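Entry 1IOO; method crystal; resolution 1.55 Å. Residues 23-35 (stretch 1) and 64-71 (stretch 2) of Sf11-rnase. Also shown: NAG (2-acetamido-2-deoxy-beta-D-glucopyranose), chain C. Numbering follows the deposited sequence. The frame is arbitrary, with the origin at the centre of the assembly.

Stretch 1, residues 23-35: RIAPNNFTIHGLW
Stretch 2 64-71: DKHWMQLK

The strongest link is a bidentate salt bridge: R23 (chi1 to chi3 all m) sends NH1 to D64 OD2 (2.9 Å) and NH2 to D64 OD1 (3.1 Å), with D64 (chi1 t) at the edge of the guanidinium, near its plane. M68 CG lies over one guanidinium face. Water 1 joins R23 NH1 (3.0 Å) to Q69 O (2.8 Å).

Two backbone hydrogen bonds set the register. R23 N donates to L70 O (3.2 Å; CA–CA 5.0 Å), and I31 N to H66 O (2.9 Å, nearly linear). Stretch 1 is extended from R23 to P26, bends at N27 (phi/psi -88/43), and is extended again from N28 into the strand over 30–35; stretch 2 ends its helix at H66, and W67 (phi/psi -124/45) breaks helical geometry, its CA 4.7 Å from I31 CA. Where the strand and the turn leave polar groups, water 2 binds T30 OG1 (2.8 Å; chi1 p), I31 O (2.7 Å) and M68 O (2.8 Å), while water 3 bridges H32 O (2.7 Å) and W67 NE1 (3.2 Å).

The buried W67 indole (chi1 t, chi2 -36°) supplies a broad apolar surface: I31 CG2 (chi1 m, chi2 t) sits 3.6 Å from its six-membered ring centroid. G33 CA approaches W67 CZ2 at 3.7 Å. Farther out, P26 packs CG on M68 SD and CD on L70 CD2, both 3.8 Å. In total 681 Å² is buried.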

# COMPACT_ATOMS: atom_id res chain seq x y z
N ARG A 23 -1.17 -12.36 -12.01
CA ARG A 23 -0.14 -12.97 -11.17
C ARG A 23 -0.78 -13.73 -10.02
O ARG A 23 -1.89 -13.41 -9.60
CB ARG A 23 0.77 -11.91 -10.53
CG ARG A 23 1.59 -11.04 -11.48
CD ARG A 23 2.59 -11.85 -12.29
NE ARG A 23 3.68 -12.40 -11.47
CZ ARG A 23 4.78 -11.73 -11.12
NH1 ARG A 23 4.94 -10.48 -11.51
NH2 ARG A 23 5.71 -12.32 -10.37
N ILE A 24 -0.10 -14.76 -9.53
CA ILE A 24 -0.59 -15.48 -8.37
C ILE A 24 -0.49 -14.57 -7.16
O ILE A 24 0.55 -13.94 -6.95
CB ILE A 24 0.25 -16.77 -8.10
CG1 ILE A 24 0.09 -17.76 -9.25
CG2 ILE A 24 -0.17 -17.40 -6.78
CD1 ILE A 24 -1.32 -18.29 -9.43
N ALA A 25 -1.56 -14.47 -6.38
CA ALA A 25 -1.55 -13.58 -5.22
C ALA A 25 -0.60 -14.07 -4.14
O ALA A 25 -0.75 -15.18 -3.63
CB ALA A 25 -2.96 -13.46 -4.65
N PRO A 26 0.42 -13.26 -3.79
CA PRO A 26 1.35 -13.69 -2.74
C PRO A 26 0.61 -13.76 -1.41
O PRO A 26 -0.37 -13.05 -1.21
CB PRO A 26 2.38 -12.57 -2.72
CG PRO A 26 2.37 -12.07 -4.13
CD PRO A 26 0.90 -12.04 -4.45
N ASN A 27 1.07 -14.62 -0.51
CA ASN A 27 0.44 -14.75 0.81
C ASN A 27 1.05 -13.77 1.80
O ASN A 27 1.32 -14.11 2.95
CB ASN A 27 0.57 -16.18 1.36
CG ASN A 27 -0.07 -16.33 2.73
OD1 ASN A 27 -1.24 -16.03 2.92
ND2 ASN A 27 0.71 -16.81 3.70
N ASN A 28 1.27 -12.55 1.34
CA ASN A 28 1.85 -11.51 2.16
C ASN A 28 1.48 -10.16 1.59
O ASN A 28 1.16 -10.05 0.41
CB ASN A 28 3.36 -11.67 2.17
CG ASN A 28 4.02 -11.07 3.41
OD1 ASN A 28 3.35 -10.52 4.29
ND2 ASN A 28 5.34 -11.20 3.46
N PHE A 29 1.52 -9.12 2.42
CA PHE A 29 1.20 -7.79 1.94
C PHE A 29 2.22 -7.33 0.92
O PHE A 29 3.40 -7.67 1.01
CB PHE A 29 1.14 -6.78 3.08
CG PHE A 29 -0.02 -6.96 4.00
CD1 PHE A 29 0.05 -7.87 5.05
CD2 PHE A 29 -1.20 -6.25 3.80
CE1 PHE A 29 -1.04 -8.07 5.89
CE2 PHE A 29 -2.30 -6.45 4.64
CZ PHE A 29 -2.22 -7.36 5.68
N THR A 30 1.74 -6.61 -0.08
CA THR A 30 2.61 -6.05 -1.10
C THR A 30 2.36 -4.56 -1.22
O THR A 30 1.35 -4.06 -0.73
CB THR A 30 2.38 -6.70 -2.48
OG1 THR A 30 1.02 -6.51 -2.87
CG2 THR A 30 2.71 -8.19 -2.42
N ILE A 31 3.28 -3.85 -1.85
CA ILE A 31 3.13 -2.41 -2.00
C ILE A 31 2.15 -2.06 -3.11
O ILE A 31 2.25 -2.59 -4.22
CB ILE A 31 4.46 -1.73 -2.34
CG1 ILE A 31 5.48 -1.99 -1.23
CG2 ILE A 31 4.25 -0.24 -2.57
CD1 ILE A 31 6.90 -1.65 -1.64
N HIS A 32 1.20 -1.18 -2.80
CA HIS A 32 0.27 -0.68 -3.81
C HIS A 32 0.73 0.69 -4.27
O HIS A 32 0.62 1.05 -5.44
CB HIS A 32 -1.14 -0.55 -3.24
CG HIS A 32 -2.12 0.01 -4.22
ND1 HIS A 32 -2.38 -0.58 -5.44
CD2 HIS A 32 -2.90 1.11 -4.17
CE1 HIS A 32 -3.27 0.13 -6.10
NE2 HIS A 32 -3.60 1.17 -5.35
N GLY A 33 1.28 1.44 -3.32
CA GLY A 33 1.80 2.75 -3.62
C GLY A 33 2.40 3.47 -2.43
O GLY A 33 2.36 3.01 -1.29
N LEU A 34 3.04 4.59 -2.75
CA LEU A 34 3.62 5.50 -1.77
C LEU A 34 3.18 6.89 -2.16
O LEU A 34 3.73 7.49 -3.09
CB LEU A 34 5.15 5.37 -1.77
CG LEU A 34 5.92 6.20 -0.74
CD1 LEU A 34 5.42 5.88 0.67
CD2 LEU A 34 7.41 5.92 -0.86
N TRP A 35 2.17 7.40 -1.46
CA TRP A 35 1.53 8.64 -1.90
C TRP A 35 1.85 9.87 -1.06
O TRP A 35 1.49 9.95 0.12
CB TRP A 35 0.01 8.45 -1.92
CG TRP A 35 -0.47 7.25 -2.69
CD1 TRP A 35 0.20 6.60 -3.68
CD2 TRP A 35 -1.73 6.59 -2.55
NE1 TRP A 35 -0.57 5.57 -4.17
CE2 TRP A 35 -1.76 5.54 -3.49
CE3 TRP A 35 -2.84 6.78 -1.71
CZ2 TRP A 35 -2.85 4.68 -3.62
CZ3 TRP A 35 -3.93 5.92 -1.84
CH2 TRP A 35 -3.93 4.89 -2.79
N ASP A 64 9.55 -6.53 -8.34
CA ASP A 64 8.62 -7.55 -8.81
C ASP A 64 8.06 -8.37 -7.66
O ASP A 64 6.94 -8.86 -7.73
CB ASP A 64 9.26 -8.48 -9.83
CG ASP A 64 8.26 -9.45 -10.41
OD1 ASP A 64 8.33 -10.66 -10.11
OD2 ASP A 64 7.36 -9.00 -11.15
N LYS A 65 8.85 -8.52 -6.60
CA LYS A 65 8.41 -9.27 -5.45
C LYS A 65 7.62 -8.39 -4.47
O LYS A 65 6.46 -8.68 -4.16
CB LYS A 65 9.60 -9.89 -4.71
CG LYS A 65 9.21 -10.60 -3.42
CD LYS A 65 10.42 -11.13 -2.66
CE LYS A 65 9.99 -11.77 -1.35
NZ LYS A 65 11.15 -12.29 -0.56
N HIS A 66 8.23 -7.30 -4.02
CA HIS A 66 7.63 -6.46 -2.98
C HIS A 66 6.56 -5.51 -3.51
O HIS A 66 5.69 -5.09 -2.75
CB HIS A 66 8.73 -5.68 -2.27
CG HIS A 66 9.68 -6.57 -1.52
ND1 HIS A 66 10.97 -6.80 -1.93
CD2 HIS A 66 9.49 -7.33 -0.42
CE1 HIS A 66 11.54 -7.67 -1.12
NE2 HIS A 66 10.66 -8.01 -0.20
N TRP A 67 6.65 -5.15 -4.78
CA TRP A 67 5.66 -4.29 -5.42
C TRP A 67 5.10 -4.99 -6.65
O TRP A 67 4.96 -4.40 -7.72
CB TRP A 67 6.31 -2.96 -5.83
CG TRP A 67 5.35 -1.80 -6.07
CD1 TRP A 67 4.09 -1.87 -6.62
CD2 TRP A 67 5.60 -0.42 -5.82
NE1 TRP A 67 3.56 -0.60 -6.73
CE2 TRP A 67 4.46 0.30 -6.24
CE3 TRP A 67 6.68 0.29 -5.28
CZ2 TRP A 67 4.37 1.70 -6.14
CZ3 TRP A 67 6.60 1.67 -5.17
CH2 TRP A 67 5.45 2.36 -5.61
N MET A 68 4.78 -6.27 -6.48
CA MET A 68 4.29 -7.07 -7.59
C MET A 68 3.12 -6.41 -8.28
O MET A 68 2.16 -5.98 -7.64
CB MET A 68 3.89 -8.46 -7.09
CG MET A 68 3.70 -9.47 -8.22
SD MET A 68 3.33 -11.13 -7.64
CE MET A 68 4.91 -11.63 -6.92
N GLN A 69 3.21 -6.30 -9.60
CA GLN A 69 2.13 -5.74 -10.41
C GLN A 69 1.15 -6.86 -10.74
O GLN A 69 1.23 -7.49 -11.79
CB GLN A 69 2.74 -5.11 -11.66
CG GLN A 69 3.82 -4.08 -11.31
CD GLN A 69 4.62 -3.63 -12.51
OE1 GLN A 69 4.41 -2.53 -13.04
NE2 GLN A 69 5.54 -4.48 -12.96
N LEU A 70 0.24 -7.09 -9.80
CA LEU A 70 -0.72 -8.19 -9.82
C LEU A 70 -1.61 -8.23 -11.07
O LEU A 70 -2.07 -9.31 -11.44
CB LEU A 70 -1.60 -8.11 -8.57
CG LEU A 70 -0.83 -8.21 -7.25
CD1 LEU A 70 -1.78 -7.93 -6.09
CD2 LEU A 70 -0.20 -9.59 -7.13
N LYS A 71 -1.86 -7.10 -11.71
CA LYS A 71 -2.78 -7.07 -12.85
C LYS A 71 -2.13 -7.49 -14.17
O LYS A 71 -2.83 -7.68 -15.17
CB LYS A 71 -3.37 -5.67 -13.00
CG LYS A 71 -4.33 -5.28 -11.89
CD LYS A 71 -4.32 -3.78 -11.64
CE LYS A 71 -4.78 -2.97 -12.84
NZ LYS A 71 -4.76 -1.51 -12.52
C1 NAG C . 6.10 -10.71 4.60
C2 NAG C . 7.16 -11.76 4.95
C3 NAG C . 8.09 -11.25 6.05
C4 NAG C . 8.70 -9.93 5.59
C5 NAG C . 7.57 -8.94 5.30
C6 NAG C . 8.09 -7.60 4.82
C7 NAG C . 7.07 -14.17 5.11
C8 NAG C . 6.55 -15.37 5.89
N2 NAG C . 6.52 -12.99 5.39
O3 NAG C . 9.12 -12.19 6.28
O4 NAG C . 9.56 -9.41 6.62
O5 NAG C . 6.72 -9.46 4.26
O6 NAG C . 8.72 -7.73 3.55
O7 NAG C . 7.95 -14.32 4.27
O HOH W 1 3.50 -8.41 -13.15
O HOH W 2 1.39 -5.02 -5.16
O HOH W 3 0.57 -0.24 -7.78